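Local coordinates for protein ATP phosphoribosyltransferase regulatory subunit (PDB 1USY) that is probably required for the first step of histidine biosynthesis and may let histidine feedback-regulate ATP phosphoribosyltransferase, at residues I129-D137 / L197-A208. Residues are numbered along the deposited sequence; the frame is centred on the assembly and turned at random.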
ATOM      1  N   ILE B 129      18.029  -1.224 -38.987  1.00 17.52           N
ATOM      2  CA  ILE B 129      19.024  -0.334 -38.363  1.00 20.23           C
ATOM      3  C   ILE B 129      18.611   1.122 -38.498  1.00 21.30           C
ATOM      4  O   ILE B 129      18.019   1.545 -39.488  1.00 24.85           O
ATOM      5  CB  ILE B 129      20.432  -0.493 -38.994  1.00 24.32           C
ATOM      6  CG1 ILE B 129      20.927  -1.949 -38.970  1.00 23.68           C
ATOM      7  CG2 ILE B 129      21.438   0.476 -38.322  1.00 21.73           C
ATOM      8  CD1 ILE B 129      21.676  -2.321 -37.682  1.00 37.66           C
ATOM      9  N   GLY B 130      18.941   1.899 -37.493  1.00 20.64           N
ATOM     10  CA  GLY B 130      18.573   3.295 -37.473  1.00 15.78           C
ATOM     11  C   GLY B 130      19.718   4.058 -36.838  1.00 18.95           C
ATOM     12  O   GLY B 130      20.689   3.476 -36.349  1.00 15.05           O
ATOM     13  N   HIS B 131      19.592   5.370 -36.837  1.00 14.62           N
ATOM     14  CA  HIS B 131      20.571   6.193 -36.200  1.00 17.74           C
ATOM     15  C   HIS B 131      19.933   7.466 -35.763  1.00 21.15           C
ATOM     16  O   HIS B 131      19.254   8.151 -36.520  1.00 23.62           O
ATOM     17  CB  HIS B 131      21.696   6.511 -37.154  1.00 21.99           C
ATOM     18  CG  HIS B 131      22.943   6.973 -36.482  1.00  7.81           C
ATOM     19  ND1 HIS B 131      24.044   6.161 -36.341  1.00 15.08           N
ATOM     20  CD2 HIS B 131      23.271   8.162 -35.932  1.00 13.16           C
ATOM     21  CE1 HIS B 131      25.015   6.840 -35.751  1.00 15.64           C
ATOM     22  NE2 HIS B 131      24.566   8.051 -35.477  1.00 16.52           N
ATOM     23  N   THR B 132      20.191   7.783 -34.519  1.00 20.33           N
ATOM     24  CA  THR B 132      19.516   8.853 -33.845  1.00 18.30           C
ATOM     25  C   THR B 132      20.117  10.207 -34.257  1.00 22.80           C
ATOM     26  O   THR B 132      19.492  11.248 -34.071  1.00 20.94           O
ATOM     27  CB  THR B 132      19.688   8.555 -32.369  1.00 19.11           C
ATOM     28  OG1 THR B 132      18.593   9.071 -31.620  1.00 27.09           O
ATOM     29  CG2 THR B 132      20.891   9.221 -31.816  1.00  9.37           C
ATOM     30  N   GLY B 133      21.314  10.188 -34.856  1.00 24.19           N
ATOM     31  CA  GLY B 133      22.015  11.405 -35.254  1.00 22.30           C
ATOM     32  C   GLY B 133      21.452  12.065 -36.507  1.00 23.22           C
ATOM     33  O   GLY B 133      21.961  13.067 -36.968  1.00 18.78           O
ATOM     34  N   VAL B 134      20.372  11.517 -37.043  1.00 26.05           N
ATOM     35  CA  VAL B 134      19.739  12.076 -38.234  1.00 26.38           C
ATOM     36  C   VAL B 134      18.830  13.296 -37.942  1.00 24.27           C
ATOM     37  O   VAL B 134      18.640  14.159 -38.795  1.00 23.91           O
ATOM     38  CB  VAL B 134      18.974  10.962 -39.034  1.00 27.49           C
ATOM     39  CG1 VAL B 134      17.962  10.237 -38.170  1.00 31.66           C
ATOM     40  CG2 VAL B 134      18.273  11.533 -40.237  1.00 33.14           C
ATOM     41  N   TYR B 135      18.289  13.370 -36.735  1.00 22.76           N
ATOM     42  CA  TYR B 135      17.191  14.293 -36.471  1.00 20.45           C
ATOM     43  C   TYR B 135      17.579  15.762 -36.360  1.00 20.87           C
ATOM     44  O   TYR B 135      16.903  16.605 -36.947  1.00 16.38           O
ATOM     45  CB  TYR B 135      16.353  13.816 -35.273  1.00 24.95           C
ATOM     46  CG  TYR B 135      15.784  12.449 -35.516  1.00 15.95           C
ATOM     47  CD1 TYR B 135      16.002  11.398 -34.630  1.00 20.17           C
ATOM     48  CD2 TYR B 135      15.046  12.203 -36.670  1.00 24.03           C
ATOM     49  CE1 TYR B 135      15.474  10.102 -34.891  1.00 13.77           C
ATOM     50  CE2 TYR B 135      14.527  10.943 -36.955  1.00 17.05           C
ATOM     51  CZ  TYR B 135      14.748   9.903 -36.075  1.00 19.58           C
ATOM     52  OH  TYR B 135      14.206   8.693 -36.397  1.00  8.16           O
ATOM     53  N   GLU B 136      18.662  16.049 -35.632  1.00 22.81           N
ATOM     54  CA  GLU B 136      19.162  17.411 -35.435  1.00 26.90           C
ATOM     55  C   GLU B 136      19.334  18.076 -36.791  1.00 28.13           C
ATOM     56  O   GLU B 136      18.831  19.185 -37.037  1.00 22.85           O
ATOM     57  CB  GLU B 136      20.528  17.394 -34.732  1.00 33.58           C
ATOM     58  CG  GLU B 136      20.560  18.053 -33.352  1.00 45.51           C
ATOM     59  CD  GLU B 136      21.574  17.429 -32.373  1.00 51.51           C
ATOM     60  OE1 GLU B 136      21.936  16.224 -32.516  1.00 54.52           O
ATOM     61  OE2 GLU B 136      22.010  18.146 -31.438  1.00 50.83           O
ATOM     62  N   ASP B 137      20.036  17.361 -37.667  1.00 26.22           N
ATOM     63  CA  ASP B 137      20.329  17.804 -39.012  1.00 22.81           C
ATOM     64  C   ASP B 137      19.066  18.039 -39.803  1.00 17.18           C
ATOM     65  O   ASP B 137      18.998  18.975 -40.575  1.00 16.91           O
ATOM     66  CB  ASP B 137      21.181  16.763 -39.717  1.00 26.69           C
ATOM     67  CG  ASP B 137      21.516  17.160 -41.137  1.00 28.95           C
ATOM     68  OD1 ASP B 137      21.209  16.346 -42.054  1.00 32.95           O
ATOM     69  OD2 ASP B 137      22.060  18.265 -41.418  1.00 18.39           O
ATOM     70  N   LEU B 197      22.920  12.625 -45.677  1.00 31.52           N
ATOM     71  CA  LEU B 197      23.102  12.255 -44.275  1.00 28.41           C
ATOM     72  C   LEU B 197      24.404  12.779 -43.700  1.00 28.06           C
ATOM     73  O   LEU B 197      25.435  12.709 -44.359  1.00 29.98           O
ATOM     74  CB  LEU B 197      23.094  10.730 -44.136  1.00 30.48           C
ATOM     75  CG  LEU B 197      21.763   9.970 -44.124  1.00 27.57           C
ATOM     76  CD1 LEU B 197      22.055   8.500 -43.923  1.00 27.85           C
ATOM     77  CD2 LEU B 197      20.797  10.463 -43.055  1.00 26.74           C
ATOM     78  N   PRO B 198      24.372  13.319 -42.476  1.00 26.69           N
ATOM     79  CA  PRO B 198      25.599  13.723 -41.780  1.00 24.62           C
ATOM     80  C   PRO B 198      26.657  12.614 -41.819  1.00 23.37           C
ATOM     81  O   PRO B 198      26.342  11.447 -41.565  1.00 25.10           O
ATOM     82  CB  PRO B 198      25.129  13.993 -40.355  1.00 21.59           C
ATOM     83  CG  PRO B 198      23.701  14.257 -40.458  1.00 23.66           C
ATOM     84  CD  PRO B 198      23.163  13.602 -41.686  1.00 26.57           C
ATOM     85  N   LEU B 199      27.886  13.002 -42.147  1.00 22.09           N
ATOM     86  CA  LEU B 199      28.960  12.074 -42.492  1.00 22.56           C
ATOM     87  C   LEU B 199      29.118  10.942 -41.492  1.00 22.50           C
ATOM     88  O   LEU B 199      29.019   9.771 -41.858  1.00 17.97           O
ATOM     89  CB  LEU B 199      30.278  12.835 -42.667  1.00 24.23           C
ATOM     90  CG  LEU B 199      31.579  12.044 -42.821  1.00 27.38           C
ATOM     91  CD1 LEU B 199      31.699  11.511 -44.247  1.00 30.96           C
ATOM     92  CD2 LEU B 199      32.819  12.899 -42.433  1.00 25.50           C
ATOM     93  N   SER B 200      29.353  11.300 -40.232  1.00 24.81           N
ATOM     94  CA  SER B 200      29.522  10.317 -39.160  1.00 25.27           C
ATOM     95  C   SER B 200      28.327   9.361 -39.030  1.00 21.22           C
ATOM     96  O   SER B 200      28.517   8.179 -38.753  1.00 20.29           O
ATOM     97  CB  SER B 200      29.790  11.018 -37.836  1.00 25.11           C
ATOM     98  OG  SER B 200      28.711  11.878 -37.534  1.00 32.15           O
ATOM     99  N   VAL B 201      27.113   9.861 -39.250  1.00 19.85           N
ATOM    100  CA  VAL B 201      25.909   9.011 -39.264  1.00 22.10           C
ATOM    101  C   VAL B 201      26.026   7.943 -40.371  1.00 20.09           C
ATOM    102  O   VAL B 201      25.859   6.733 -40.121  1.00 16.22           O
ATOM    103  CB  VAL B 201      24.628   9.884 -39.414  1.00 21.05           C
ATOM    104  CG1 VAL B 201      23.383   9.064 -39.686  1.00 21.25           C
ATOM    105  CG2 VAL B 201      24.437  10.734 -38.171  1.00 22.20           C
ATOM    106  N   ARG B 202      26.368   8.403 -41.567  1.00 18.45           N
ATOM    107  CA  ARG B 202      26.532   7.530 -42.733  1.00 24.75           C
ATOM    108  C   ARG B 202      27.634   6.450 -42.574  1.00 25.20           C
ATOM    109  O   ARG B 202      27.407   5.297 -42.936  1.00 28.49           O
ATOM    110  CB  ARG B 202      26.757   8.377 -43.993  1.00 27.38           C
ATOM    111  CG  ARG B 202      26.552   7.633 -45.337  1.00 32.02           C
ATOM    112  CD  ARG B 202      27.343   8.252 -46.498  1.00 31.25           C
ATOM    113  NE  ARG B 202      27.124   9.701 -46.592  1.00 28.43           N
ATOM    114  CZ  ARG B 202      25.999  10.251 -47.062  1.00 26.71           C
ATOM    115  NH1 ARG B 202      24.999   9.488 -47.485  1.00 14.73           N
ATOM    116  NH2 ARG B 202      25.861  11.567 -47.104  1.00 27.03           N
ATOM    117  N   GLU B 203      28.797   6.808 -42.028  1.00 25.25           N
ATOM    118  CA  GLU B 203      29.861   5.830 -41.749  1.00 29.32           C
ATOM    119  C   GLU B 203      29.415   4.745 -40.766  1.00 29.18           C
ATOM    120  O   GLU B 203      29.732   3.552 -40.926  1.00 28.41           O
ATOM    121  CB  GLU B 203      31.112   6.502 -41.186  1.00 32.27           C
ATOM    122  CG  GLU B 203      31.386   7.892 -41.703  1.00 44.38           C
ATOM    123  CD  GLU B 203      31.751   7.891 -43.174  1.00 54.37           C
ATOM    124  OE1 GLU B 203      30.883   8.277 -43.996  1.00 59.39           O
ATOM    125  OE2 GLU B 203      32.904   7.507 -43.513  1.00 58.75           O
ATOM    126  N   ASP B 204      28.698   5.177 -39.737  1.00 27.20           N
ATOM    127  CA  ASP B 204      28.121   4.261 -38.761  1.00 25.62           C
ATOM    128  C   ASP B 204      27.098   3.298 -39.373  1.00 20.84           C
ATOM    129  O   ASP B 204      27.203   2.087 -39.179  1.00 16.77           O
ATOM    130  CB  ASP B 204      27.503   5.043 -37.611  1.00 26.32           C
ATOM    131  CG  ASP B 204      28.535   5.463 -36.611  1.00 26.52           C
ATOM    132  OD1 ASP B 204      28.199   6.211 -35.668  1.00 26.77           O
ATOM    133  OD2 ASP B 204      29.722   5.087 -36.709  1.00 30.37           O
ATOM    134  N   LEU B 205      26.118   3.831 -40.099  1.00 16.10           N
ATOM    135  CA  LEU B 205      25.156   2.974 -40.796  1.00 18.91           C
ATOM    136  C   LEU B 205      25.868   1.986 -41.777  1.00 20.80           C
ATOM    137  O   LEU B 205      25.574   0.802 -41.776  1.00 21.27           O
ATOM    138  CB  LEU B 205      24.100   3.818 -41.524  1.00 14.31           C
ATOM    139  CG  LEU B 205      23.095   4.483 -40.592  1.00 13.69           C
ATOM    140  CD1 LEU B 205      22.355   5.611 -41.268  1.00  3.08           C
ATOM    141  CD2 LEU B 205      22.106   3.454 -40.090  1.00 13.50           C
ATOM    142  N   LEU B 206      26.833   2.488 -42.553  1.00 19.05           N
ATOM    143  CA  LEU B 206      27.521   1.716 -43.573  1.00 19.12           C
ATOM    144  C   LEU B 206      28.327   0.574 -42.984  1.00 19.24           C
ATOM    145  O   LEU B 206      28.428  -0.501 -43.566  1.00 19.01           O
ATOM    146  CB  LEU B 206      28.480   2.611 -44.372  1.00 21.83           C
ATOM    147  CG  LEU B 206      28.121   3.322 -45.688  1.00 21.70           C
ATOM    148  CD1 LEU B 206      29.379   4.033 -46.264  1.00 26.75           C
ATOM    149  CD2 LEU B 206      27.556   2.374 -46.730  1.00 24.67           C
ATOM    150  N   SER B 207      28.927   0.813 -41.833  1.00 23.65           N
ATOM    151  CA  SER B 207      29.804  -0.191 -41.239  1.00 24.40           C
ATOM    152  C   SER B 207      28.951  -1.259 -40.539  1.00 26.00           C
ATOM    153  O   SER B 207      29.293  -2.450 -40.548  1.00 27.34           O
ATOM    154  CB  SER B 207      30.816   0.471 -40.295  1.00 22.80           C
ATOM    155  OG  SER B 207      31.288  -0.464 -39.330  1.00 29.04           O
ATOM    156  N   ALA B 208      27.832  -0.831 -39.954  1.00 24.10           N
ATOM    157  CA  ALA B 208      26.886  -1.763 -39.333  1.00 25.15           C
ATOM    158  C   ALA B 208      26.255  -2.667 -40.407  1.00 21.81           C
ATOM    159  O   ALA B 208      26.422  -3.884 -40.373  1.00 21.63           O
ATOM    160  CB  ALA B 208      25.807  -0.995 -38.501  1.00 22.67           C
TER
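Val201 lies over one face of the His131 ring, and Asp204 OD1 comes to the ring's edge near its plane. Gly133 CA also sits at the edge, in the ring plane. The helix segment 199-208 packs nearly antiparallel on strand segment 129-131, which belongs to the mixed sheet of a class-II aminoacyl-tRNA synthetase-like fold. Val201 CG1 makes a CH-pi contact, 4.2 Å from the centroid of the His131 ring. CG of His131 stands anti to the backbone N (chi1 -161°), which brings the ring to the helix. Asp204 OD1 is 3.2 Å from His131 CE1, with the carboxylate turned 35° from the ring. This is not a hydrogen bond. Leu237 of the adjacent strand also touches both His131 and Asp204. With an alanine at His131, the ring face that meets CG1 would be lost, which is likely to open a gap beside Val201 and leave the Asp204 carboxylate without its ring neighbour. Toward the strand start, Ile129 CG2 meets Leu205 CD2 at 3.5 Å. Beyond the turn, Val134 CG2 packs on Leu197 CD2 at 3.9 Å. Pro198, the N-cap residue of the helix, packs against Asp137, whose carboxylate also makes a salt bridge with Arg175. The carbonyl O of Gly133 lies 3.6 Å from Val201 CG2.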